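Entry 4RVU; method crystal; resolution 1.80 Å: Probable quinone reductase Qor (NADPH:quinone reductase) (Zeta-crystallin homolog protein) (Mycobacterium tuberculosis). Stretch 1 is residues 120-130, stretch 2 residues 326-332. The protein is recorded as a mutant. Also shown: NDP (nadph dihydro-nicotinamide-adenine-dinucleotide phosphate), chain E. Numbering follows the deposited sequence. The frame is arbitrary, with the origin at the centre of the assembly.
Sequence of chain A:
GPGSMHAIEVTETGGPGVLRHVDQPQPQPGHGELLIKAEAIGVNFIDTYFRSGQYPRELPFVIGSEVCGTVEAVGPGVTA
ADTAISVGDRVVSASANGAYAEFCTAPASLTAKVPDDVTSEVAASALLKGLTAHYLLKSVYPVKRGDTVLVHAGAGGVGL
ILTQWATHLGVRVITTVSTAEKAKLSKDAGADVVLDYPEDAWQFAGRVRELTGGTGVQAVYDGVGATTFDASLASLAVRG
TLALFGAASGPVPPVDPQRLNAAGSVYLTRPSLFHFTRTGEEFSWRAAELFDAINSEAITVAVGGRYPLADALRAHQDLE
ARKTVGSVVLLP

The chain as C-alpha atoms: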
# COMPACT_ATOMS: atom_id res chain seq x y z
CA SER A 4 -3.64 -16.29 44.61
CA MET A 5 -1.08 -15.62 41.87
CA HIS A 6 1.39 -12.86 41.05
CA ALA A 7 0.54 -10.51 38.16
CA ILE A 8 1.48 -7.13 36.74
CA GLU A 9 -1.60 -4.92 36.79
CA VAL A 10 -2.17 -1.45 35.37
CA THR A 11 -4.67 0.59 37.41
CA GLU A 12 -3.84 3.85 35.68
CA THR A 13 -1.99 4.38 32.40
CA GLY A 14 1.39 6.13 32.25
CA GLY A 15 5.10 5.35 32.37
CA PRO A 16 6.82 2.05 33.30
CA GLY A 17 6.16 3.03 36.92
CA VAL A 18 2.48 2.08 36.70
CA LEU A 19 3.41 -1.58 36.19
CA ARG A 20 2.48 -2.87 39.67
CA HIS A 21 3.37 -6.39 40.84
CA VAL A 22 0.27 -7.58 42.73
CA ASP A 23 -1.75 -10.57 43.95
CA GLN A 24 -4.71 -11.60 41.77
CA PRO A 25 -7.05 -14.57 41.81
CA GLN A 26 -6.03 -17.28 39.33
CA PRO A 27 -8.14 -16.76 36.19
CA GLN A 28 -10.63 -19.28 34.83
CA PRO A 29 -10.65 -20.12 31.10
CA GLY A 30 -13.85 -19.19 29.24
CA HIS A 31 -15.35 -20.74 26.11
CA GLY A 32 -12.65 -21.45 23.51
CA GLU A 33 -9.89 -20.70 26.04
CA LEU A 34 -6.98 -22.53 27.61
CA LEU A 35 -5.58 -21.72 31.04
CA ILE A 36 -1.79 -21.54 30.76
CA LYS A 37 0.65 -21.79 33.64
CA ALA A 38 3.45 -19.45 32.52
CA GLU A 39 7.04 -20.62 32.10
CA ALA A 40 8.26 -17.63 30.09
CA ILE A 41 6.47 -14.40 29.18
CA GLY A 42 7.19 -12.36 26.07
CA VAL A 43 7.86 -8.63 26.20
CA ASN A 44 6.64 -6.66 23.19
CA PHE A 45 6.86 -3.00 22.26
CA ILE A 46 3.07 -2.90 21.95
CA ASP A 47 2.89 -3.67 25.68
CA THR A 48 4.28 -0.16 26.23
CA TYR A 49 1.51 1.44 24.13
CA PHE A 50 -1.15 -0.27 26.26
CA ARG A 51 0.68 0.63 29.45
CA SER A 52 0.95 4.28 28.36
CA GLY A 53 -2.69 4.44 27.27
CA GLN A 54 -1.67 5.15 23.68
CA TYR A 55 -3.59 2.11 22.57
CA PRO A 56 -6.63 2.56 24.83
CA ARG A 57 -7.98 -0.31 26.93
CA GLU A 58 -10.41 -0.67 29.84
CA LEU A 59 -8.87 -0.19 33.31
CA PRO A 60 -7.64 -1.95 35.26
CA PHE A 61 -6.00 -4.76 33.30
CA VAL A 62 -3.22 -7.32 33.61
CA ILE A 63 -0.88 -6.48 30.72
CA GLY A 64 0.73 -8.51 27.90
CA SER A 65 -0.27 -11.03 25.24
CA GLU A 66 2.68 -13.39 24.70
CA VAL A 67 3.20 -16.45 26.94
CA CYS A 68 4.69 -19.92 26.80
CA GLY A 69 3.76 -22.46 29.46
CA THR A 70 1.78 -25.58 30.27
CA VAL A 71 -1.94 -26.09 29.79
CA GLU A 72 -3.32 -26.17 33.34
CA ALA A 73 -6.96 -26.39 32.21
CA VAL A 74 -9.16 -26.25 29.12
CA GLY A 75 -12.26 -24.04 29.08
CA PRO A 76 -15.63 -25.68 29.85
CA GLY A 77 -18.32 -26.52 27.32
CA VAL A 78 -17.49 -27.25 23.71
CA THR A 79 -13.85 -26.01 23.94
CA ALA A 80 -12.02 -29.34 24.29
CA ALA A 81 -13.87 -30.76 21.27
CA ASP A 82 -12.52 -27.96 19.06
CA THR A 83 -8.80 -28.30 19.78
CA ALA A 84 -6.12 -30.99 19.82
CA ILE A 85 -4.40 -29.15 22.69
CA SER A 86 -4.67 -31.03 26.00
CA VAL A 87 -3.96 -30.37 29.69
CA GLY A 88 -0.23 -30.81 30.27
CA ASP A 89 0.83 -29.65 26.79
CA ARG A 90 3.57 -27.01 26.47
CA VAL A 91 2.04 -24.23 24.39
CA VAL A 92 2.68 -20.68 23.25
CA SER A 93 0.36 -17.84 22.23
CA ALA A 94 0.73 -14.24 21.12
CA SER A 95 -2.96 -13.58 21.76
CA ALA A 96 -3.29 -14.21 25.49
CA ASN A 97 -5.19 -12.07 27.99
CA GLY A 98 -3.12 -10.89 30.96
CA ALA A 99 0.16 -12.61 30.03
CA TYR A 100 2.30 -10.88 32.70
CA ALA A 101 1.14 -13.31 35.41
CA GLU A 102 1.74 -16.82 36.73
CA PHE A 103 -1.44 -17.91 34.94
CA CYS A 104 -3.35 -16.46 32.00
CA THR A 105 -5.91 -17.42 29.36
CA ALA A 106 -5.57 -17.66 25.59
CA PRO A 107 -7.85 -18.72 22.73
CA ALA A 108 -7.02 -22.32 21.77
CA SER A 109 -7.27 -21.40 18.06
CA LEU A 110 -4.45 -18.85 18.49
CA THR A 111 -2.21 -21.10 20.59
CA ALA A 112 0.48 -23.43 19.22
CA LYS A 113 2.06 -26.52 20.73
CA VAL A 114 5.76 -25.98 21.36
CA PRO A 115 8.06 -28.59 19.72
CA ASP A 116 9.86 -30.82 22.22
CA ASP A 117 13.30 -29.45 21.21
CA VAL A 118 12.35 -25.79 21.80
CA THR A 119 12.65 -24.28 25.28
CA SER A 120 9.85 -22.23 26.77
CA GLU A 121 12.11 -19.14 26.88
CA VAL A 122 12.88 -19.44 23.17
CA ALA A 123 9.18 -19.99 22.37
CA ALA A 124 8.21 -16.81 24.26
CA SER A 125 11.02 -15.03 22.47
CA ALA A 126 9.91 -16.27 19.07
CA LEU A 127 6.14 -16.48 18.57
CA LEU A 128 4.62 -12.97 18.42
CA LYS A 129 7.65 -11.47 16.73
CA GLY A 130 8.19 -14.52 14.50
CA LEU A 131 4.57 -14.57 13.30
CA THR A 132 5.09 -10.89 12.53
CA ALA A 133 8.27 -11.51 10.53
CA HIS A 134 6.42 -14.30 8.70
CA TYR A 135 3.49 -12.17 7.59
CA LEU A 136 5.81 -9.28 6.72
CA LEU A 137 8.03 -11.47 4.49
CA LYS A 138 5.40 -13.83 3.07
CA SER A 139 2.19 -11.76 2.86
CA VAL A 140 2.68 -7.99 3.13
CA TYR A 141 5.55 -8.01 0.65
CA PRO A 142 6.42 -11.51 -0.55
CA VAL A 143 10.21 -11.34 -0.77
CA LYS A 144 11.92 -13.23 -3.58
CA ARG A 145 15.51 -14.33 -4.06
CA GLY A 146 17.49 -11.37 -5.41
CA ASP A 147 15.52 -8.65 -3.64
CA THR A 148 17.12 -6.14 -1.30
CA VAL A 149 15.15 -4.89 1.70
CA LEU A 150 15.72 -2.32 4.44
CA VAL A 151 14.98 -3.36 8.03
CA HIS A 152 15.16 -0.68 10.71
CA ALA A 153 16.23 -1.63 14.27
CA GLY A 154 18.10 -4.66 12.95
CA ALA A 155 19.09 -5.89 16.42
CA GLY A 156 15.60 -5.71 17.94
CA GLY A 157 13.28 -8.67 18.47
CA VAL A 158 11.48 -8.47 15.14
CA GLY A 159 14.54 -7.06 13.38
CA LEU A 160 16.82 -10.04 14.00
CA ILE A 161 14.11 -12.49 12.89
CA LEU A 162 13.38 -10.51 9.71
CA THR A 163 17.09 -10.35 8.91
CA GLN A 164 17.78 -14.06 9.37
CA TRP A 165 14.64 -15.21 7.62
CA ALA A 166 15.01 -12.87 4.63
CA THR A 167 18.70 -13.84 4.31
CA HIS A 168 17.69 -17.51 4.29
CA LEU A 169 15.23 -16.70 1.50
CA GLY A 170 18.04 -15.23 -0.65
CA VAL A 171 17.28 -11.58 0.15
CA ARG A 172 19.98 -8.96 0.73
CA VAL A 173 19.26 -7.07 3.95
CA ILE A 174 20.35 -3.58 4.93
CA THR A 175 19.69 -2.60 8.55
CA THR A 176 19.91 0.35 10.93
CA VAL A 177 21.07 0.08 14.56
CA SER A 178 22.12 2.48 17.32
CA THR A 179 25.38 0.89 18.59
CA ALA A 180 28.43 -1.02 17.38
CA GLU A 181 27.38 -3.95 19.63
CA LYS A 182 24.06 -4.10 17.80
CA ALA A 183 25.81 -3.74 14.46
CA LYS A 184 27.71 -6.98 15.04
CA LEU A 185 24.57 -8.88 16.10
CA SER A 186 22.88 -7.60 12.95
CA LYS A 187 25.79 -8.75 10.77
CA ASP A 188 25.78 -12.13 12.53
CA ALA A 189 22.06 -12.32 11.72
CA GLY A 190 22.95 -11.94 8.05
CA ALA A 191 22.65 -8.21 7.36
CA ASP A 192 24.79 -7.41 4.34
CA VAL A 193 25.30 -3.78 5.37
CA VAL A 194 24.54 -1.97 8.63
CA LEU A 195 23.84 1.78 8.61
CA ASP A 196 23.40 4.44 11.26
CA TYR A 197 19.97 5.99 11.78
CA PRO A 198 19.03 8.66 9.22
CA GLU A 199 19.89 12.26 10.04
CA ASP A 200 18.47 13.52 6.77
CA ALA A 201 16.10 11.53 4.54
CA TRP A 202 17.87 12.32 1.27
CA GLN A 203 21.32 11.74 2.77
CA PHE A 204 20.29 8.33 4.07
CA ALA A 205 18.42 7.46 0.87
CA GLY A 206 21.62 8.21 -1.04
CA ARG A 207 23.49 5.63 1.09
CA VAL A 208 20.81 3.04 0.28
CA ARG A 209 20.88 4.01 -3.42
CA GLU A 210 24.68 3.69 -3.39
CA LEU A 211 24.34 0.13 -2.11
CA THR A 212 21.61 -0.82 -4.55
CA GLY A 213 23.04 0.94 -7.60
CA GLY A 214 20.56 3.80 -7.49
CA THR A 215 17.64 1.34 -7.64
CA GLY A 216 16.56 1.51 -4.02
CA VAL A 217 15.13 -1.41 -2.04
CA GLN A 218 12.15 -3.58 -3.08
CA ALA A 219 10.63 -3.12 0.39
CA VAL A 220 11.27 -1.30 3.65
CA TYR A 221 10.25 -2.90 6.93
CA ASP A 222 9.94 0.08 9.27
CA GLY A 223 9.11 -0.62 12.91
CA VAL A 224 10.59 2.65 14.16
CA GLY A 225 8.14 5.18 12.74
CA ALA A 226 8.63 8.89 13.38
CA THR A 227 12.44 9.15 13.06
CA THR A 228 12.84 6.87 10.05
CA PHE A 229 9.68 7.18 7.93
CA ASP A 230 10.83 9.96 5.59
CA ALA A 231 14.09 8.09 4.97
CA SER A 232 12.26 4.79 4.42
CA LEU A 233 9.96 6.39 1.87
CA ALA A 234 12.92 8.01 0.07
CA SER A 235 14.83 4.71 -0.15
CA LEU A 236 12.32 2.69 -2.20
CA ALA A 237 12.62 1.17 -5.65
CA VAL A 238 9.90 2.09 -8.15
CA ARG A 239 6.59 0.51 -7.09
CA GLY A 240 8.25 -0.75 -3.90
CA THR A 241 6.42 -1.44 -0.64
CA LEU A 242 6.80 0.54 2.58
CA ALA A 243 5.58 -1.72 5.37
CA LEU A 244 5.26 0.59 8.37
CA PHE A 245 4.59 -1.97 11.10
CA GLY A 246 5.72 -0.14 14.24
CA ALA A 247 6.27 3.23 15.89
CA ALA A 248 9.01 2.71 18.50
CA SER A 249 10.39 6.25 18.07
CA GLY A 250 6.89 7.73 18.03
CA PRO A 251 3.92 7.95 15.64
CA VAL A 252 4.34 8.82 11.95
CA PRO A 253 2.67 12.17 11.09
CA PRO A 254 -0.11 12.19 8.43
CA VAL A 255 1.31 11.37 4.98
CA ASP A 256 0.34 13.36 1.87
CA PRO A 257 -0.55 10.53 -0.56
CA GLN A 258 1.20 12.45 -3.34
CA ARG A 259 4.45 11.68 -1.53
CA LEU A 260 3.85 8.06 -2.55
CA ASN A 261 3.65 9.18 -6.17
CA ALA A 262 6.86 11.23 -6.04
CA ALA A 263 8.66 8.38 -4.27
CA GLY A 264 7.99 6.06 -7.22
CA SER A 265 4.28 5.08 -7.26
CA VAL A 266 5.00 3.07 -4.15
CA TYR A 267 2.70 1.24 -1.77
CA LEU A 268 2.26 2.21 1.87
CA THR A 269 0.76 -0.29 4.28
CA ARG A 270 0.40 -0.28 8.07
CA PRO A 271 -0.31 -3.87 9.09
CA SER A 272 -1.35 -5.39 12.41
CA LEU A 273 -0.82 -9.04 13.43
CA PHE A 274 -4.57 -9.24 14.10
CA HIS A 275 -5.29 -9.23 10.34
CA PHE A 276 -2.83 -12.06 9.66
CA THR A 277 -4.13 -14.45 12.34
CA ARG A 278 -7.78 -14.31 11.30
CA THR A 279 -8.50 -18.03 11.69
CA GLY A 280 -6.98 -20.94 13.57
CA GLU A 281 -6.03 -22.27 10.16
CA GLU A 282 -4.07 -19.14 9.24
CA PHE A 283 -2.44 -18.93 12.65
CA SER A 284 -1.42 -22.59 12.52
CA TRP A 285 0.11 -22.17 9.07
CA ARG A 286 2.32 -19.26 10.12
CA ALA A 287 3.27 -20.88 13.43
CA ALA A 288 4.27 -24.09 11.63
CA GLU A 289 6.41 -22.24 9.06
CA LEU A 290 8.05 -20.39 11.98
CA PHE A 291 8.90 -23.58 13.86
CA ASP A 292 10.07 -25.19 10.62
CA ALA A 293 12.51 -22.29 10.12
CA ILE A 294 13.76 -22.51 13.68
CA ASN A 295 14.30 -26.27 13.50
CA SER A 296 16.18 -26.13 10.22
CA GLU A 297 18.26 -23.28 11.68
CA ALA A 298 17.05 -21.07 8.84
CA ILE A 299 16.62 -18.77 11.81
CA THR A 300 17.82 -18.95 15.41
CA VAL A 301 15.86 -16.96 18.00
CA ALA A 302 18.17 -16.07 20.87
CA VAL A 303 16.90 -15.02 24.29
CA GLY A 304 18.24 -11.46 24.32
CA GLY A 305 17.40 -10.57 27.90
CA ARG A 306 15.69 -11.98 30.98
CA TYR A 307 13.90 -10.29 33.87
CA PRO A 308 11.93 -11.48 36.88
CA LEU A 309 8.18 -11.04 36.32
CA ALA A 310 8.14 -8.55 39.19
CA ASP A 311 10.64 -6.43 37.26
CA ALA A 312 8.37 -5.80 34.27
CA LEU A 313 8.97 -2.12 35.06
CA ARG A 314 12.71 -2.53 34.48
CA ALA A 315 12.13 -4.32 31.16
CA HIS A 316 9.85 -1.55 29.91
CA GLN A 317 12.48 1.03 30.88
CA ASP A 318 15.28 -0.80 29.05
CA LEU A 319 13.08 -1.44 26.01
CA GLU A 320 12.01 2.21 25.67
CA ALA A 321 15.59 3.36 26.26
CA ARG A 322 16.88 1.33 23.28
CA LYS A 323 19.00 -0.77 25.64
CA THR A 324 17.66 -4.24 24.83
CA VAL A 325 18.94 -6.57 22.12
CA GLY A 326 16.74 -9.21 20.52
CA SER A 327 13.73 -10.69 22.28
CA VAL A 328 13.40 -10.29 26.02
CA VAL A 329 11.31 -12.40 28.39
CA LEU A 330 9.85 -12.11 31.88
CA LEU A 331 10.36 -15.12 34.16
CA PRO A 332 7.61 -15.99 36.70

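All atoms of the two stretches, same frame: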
# COMPACT_ATOMS: atom_id res chain seq x y z
N SER A 120 10.96 -23.16 26.56
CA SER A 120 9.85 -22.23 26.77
C SER A 120 10.32 -20.78 26.62
O SER A 120 9.58 -19.95 26.09
CB SER A 120 9.22 -22.48 28.14
OG SER A 120 8.69 -23.79 28.21
N GLU A 121 11.54 -20.48 27.06
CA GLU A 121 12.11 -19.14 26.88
C GLU A 121 12.25 -18.77 25.42
O GLU A 121 11.93 -17.64 25.02
CB GLU A 121 13.51 -19.06 27.50
CG GLU A 121 13.55 -18.89 29.00
CD GLU A 121 14.98 -18.72 29.47
OE1 GLU A 121 15.91 -19.12 28.73
OE2 GLU A 121 15.18 -18.20 30.59
N VAL A 122 12.76 -19.70 24.61
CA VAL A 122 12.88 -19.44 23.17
C VAL A 122 11.50 -19.27 22.53
O VAL A 122 11.30 -18.36 21.73
CB VAL A 122 13.70 -20.53 22.46
CG1 VAL A 122 13.59 -20.40 20.96
CG2 VAL A 122 15.17 -20.43 22.89
N ALA A 123 10.54 -20.12 22.89
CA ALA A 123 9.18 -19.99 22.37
C ALA A 123 8.57 -18.61 22.66
O ALA A 123 7.92 -18.01 21.80
CB ALA A 123 8.29 -21.11 22.91
N ALA A 124 8.77 -18.11 23.88
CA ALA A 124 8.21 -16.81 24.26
C ALA A 124 9.04 -15.67 23.72
O ALA A 124 8.64 -14.50 23.80
CB ALA A 124 8.08 -16.70 25.79
N SER A 125 10.20 -16.00 23.18
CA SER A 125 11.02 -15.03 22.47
C SER A 125 10.60 -14.97 21.01
O SER A 125 10.79 -13.95 20.34
CB SER A 125 12.49 -15.43 22.53
OG SER A 125 13.04 -15.21 23.81
N ALA A 126 10.03 -16.06 20.51
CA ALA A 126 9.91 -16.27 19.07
C ALA A 126 8.53 -16.05 18.48
O ALA A 126 8.42 -15.58 17.35
CB ALA A 126 10.39 -17.68 18.71
N LEU A 127 7.47 -16.40 19.21
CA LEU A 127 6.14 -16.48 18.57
C LEU A 127 5.54 -15.18 18.04
O LEU A 127 5.29 -15.07 16.85
CB LEU A 127 5.11 -17.20 19.46
CG LEU A 127 3.84 -17.50 18.65
CD1 LEU A 127 4.08 -18.60 17.60
CD2 LEU A 127 2.62 -17.83 19.51
N LEU A 128 5.27 -14.20 18.91
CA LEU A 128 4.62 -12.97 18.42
C LEU A 128 5.48 -12.30 17.36
O LEU A 128 4.98 -11.92 16.29
CB LEU A 128 4.34 -11.99 19.57
CG LEU A 128 3.40 -10.82 19.24
CD1 LEU A 128 2.66 -10.34 20.48
CD2 LEU A 128 4.14 -9.65 18.60
N LYS A 129 6.76 -12.16 17.65
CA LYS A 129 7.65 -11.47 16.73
C LYS A 129 7.93 -12.30 15.47
O LYS A 129 8.07 -11.75 14.36
CB LYS A 129 8.93 -11.09 17.45
CG LYS A 129 8.71 -10.08 18.59
CD LYS A 129 9.99 -10.01 19.43
CE LYS A 129 9.73 -9.78 20.92
NZ LYS A 129 8.71 -10.68 21.56
N GLY A 130 7.99 -13.62 15.62
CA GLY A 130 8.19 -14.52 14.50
C GLY A 130 7.00 -14.61 13.55
O GLY A 130 7.19 -14.68 12.33
N GLY A 326 17.58 -8.05 20.78
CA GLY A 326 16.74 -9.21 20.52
C GLY A 326 15.49 -9.27 21.37
O GLY A 326 15.01 -8.24 21.89
N SER A 327 14.94 -10.47 21.50
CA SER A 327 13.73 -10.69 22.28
C SER A 327 14.07 -10.73 23.75
O SER A 327 15.09 -11.30 24.14
CB SER A 327 13.07 -12.01 21.88
OG SER A 327 12.74 -12.04 20.50
N VAL A 328 13.22 -10.12 24.58
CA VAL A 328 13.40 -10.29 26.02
C VAL A 328 12.16 -10.95 26.62
O VAL A 328 11.05 -10.85 26.07
CB VAL A 328 13.79 -8.97 26.73
CG1 VAL A 328 15.05 -8.36 26.10
CG2 VAL A 328 12.67 -7.99 26.68
N VAL A 329 12.38 -11.65 27.73
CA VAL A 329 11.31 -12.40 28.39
C VAL A 329 11.25 -12.06 29.86
O VAL A 329 12.26 -11.68 30.46
CB VAL A 329 11.47 -13.94 28.23
CG1 VAL A 329 11.30 -14.37 26.78
CG2 VAL A 329 12.82 -14.40 28.75
N LEU A 330 10.05 -12.20 30.44
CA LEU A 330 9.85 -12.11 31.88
C LEU A 330 9.75 -13.53 32.41
O LEU A 330 9.17 -14.41 31.77
CB LEU A 330 8.57 -11.35 32.21
CG LEU A 330 8.48 -9.92 31.69
CD1 LEU A 330 7.17 -9.28 32.14
CD2 LEU A 330 9.67 -9.11 32.15
N LEU A 331 10.35 -13.78 33.58
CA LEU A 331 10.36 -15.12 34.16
C LEU A 331 9.57 -15.16 35.47
O LEU A 331 9.94 -14.48 36.43
CB LEU A 331 11.81 -15.55 34.41
CG LEU A 331 12.76 -15.56 33.21
CD1 LEU A 331 14.17 -15.88 33.68
CD2 LEU A 331 12.31 -16.57 32.19
N PRO A 332 8.49 -15.95 35.52
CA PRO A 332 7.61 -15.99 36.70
C PRO A 332 8.15 -16.91 37.79
O PRO A 332 9.01 -17.72 37.43
CB PRO A 332 6.32 -16.56 36.14
CG PRO A 332 6.80 -17.56 35.11
CD PRO A 332 8.02 -16.88 34.47
PA NDP E . 12.45 -4.07 19.45
O1A NDP E . 13.08 -5.23 20.18
O2A NDP E . 12.73 -3.88 17.99
O5B NDP E . 12.82 -2.72 20.23
C5B NDP E . 12.60 -1.45 19.62
C4B NDP E . 13.89 -1.04 18.93
O4B NDP E . 13.68 0.06 18.04
C3B NDP E . 14.93 -0.58 19.92
O3B NDP E . 15.72 -1.66 20.41
C2B NDP E . 15.76 0.41 19.13
O2B NDP E . 16.92 -0.21 18.60
C1B NDP E . 14.85 0.87 18.00
N9A NDP E . 14.52 2.30 18.24
C8A NDP E . 14.81 3.32 17.43
N7A NDP E . 14.40 4.50 17.95
C5A NDP E . 13.84 4.23 19.15
C6A NDP E . 13.20 5.02 20.23
N6A NDP E . 13.08 6.36 20.13
N1A NDP E . 12.75 4.35 21.31
C2A NDP E . 12.86 3.02 21.41
N3A NDP E . 13.43 2.24 20.47
C4A NDP E . 13.93 2.78 19.33
O3 NDP E . 10.86 -4.15 19.68
PN NDP E . 9.99 -5.37 19.12
O1N NDP E . 10.90 -6.33 18.40
O2N NDP E . 9.11 -5.85 20.25
O5D NDP E . 9.05 -4.66 18.04
C5D NDP E . 9.62 -3.98 16.92
C4D NDP E . 8.63 -2.96 16.38
O4D NDP E . 7.60 -3.63 15.65
C3D NDP E . 7.93 -2.22 17.50
O3D NDP E . 7.76 -0.86 17.09
C2D NDP E . 6.58 -2.88 17.62
O2D NDP E . 5.60 -1.93 18.05
C1D NDP E . 6.32 -3.36 16.20
N1N NDP E . 5.50 -4.57 16.11
C2N NDP E . 4.46 -4.57 15.28
C3N NDP E . 3.64 -5.68 15.12
C7N NDP E . 2.49 -5.60 14.17
O7N NDP E . 1.81 -6.59 13.98
N7N NDP E . 2.24 -4.44 13.55
C4N NDP E . 3.91 -6.95 15.88
C5N NDP E . 5.08 -6.83 16.74
C6N NDP E . 5.82 -5.66 16.82
P2B NDP E . 18.13 0.67 18.01
O1X NDP E . 17.57 2.07 17.94
O2X NDP E . 19.24 0.50 19.01
O3X NDP E . 18.42 0.05 16.68
O HOH W 1 9.85 -11.84 23.85

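A strand that crosses a helix tends to offer it every second side chain, and the C-terminal strand of this quinone reductase illustrates the rule against a kinked helix about 200 residues earlier in sequence. The two axes approach to 7.6 Å, with 125° between their N-to-C directions. Gly326, at a positive phi, leads into the strand without touching the helix. Ser327 then points toward it and makes the one direct hydrogen bond of the interface: its OG donates to Ser125 O at 2.7 Å. At the kink, the N of Lys129 makes no bond to the preceding turn, so this carbonyl does not carry the usual helical bond from Lys129 N. The aliphatic part of Lys129 lies alongside, with CD 3.6 Å from Ser327 OG. The CA-to-CB bond of Val328 points away, yet its backbone still takes part: a water donates to both Val328 O and Ala124 O and accepts from Lys129 NZ, joining strand and helix through a single site. Val329 points toward the helix again. Its CG1 packs 4.1 Å from Ala124 CB and 3.5 Å from Ser125 OG, a hydroxyl already engaged within the helix as donor to Glu121 O. Leu330 is out of reach. Leu331 starts sideways, but its end comes nearer, bringing CD2 to 3.7 Å from Glu121 OE2, a van der Waals contact.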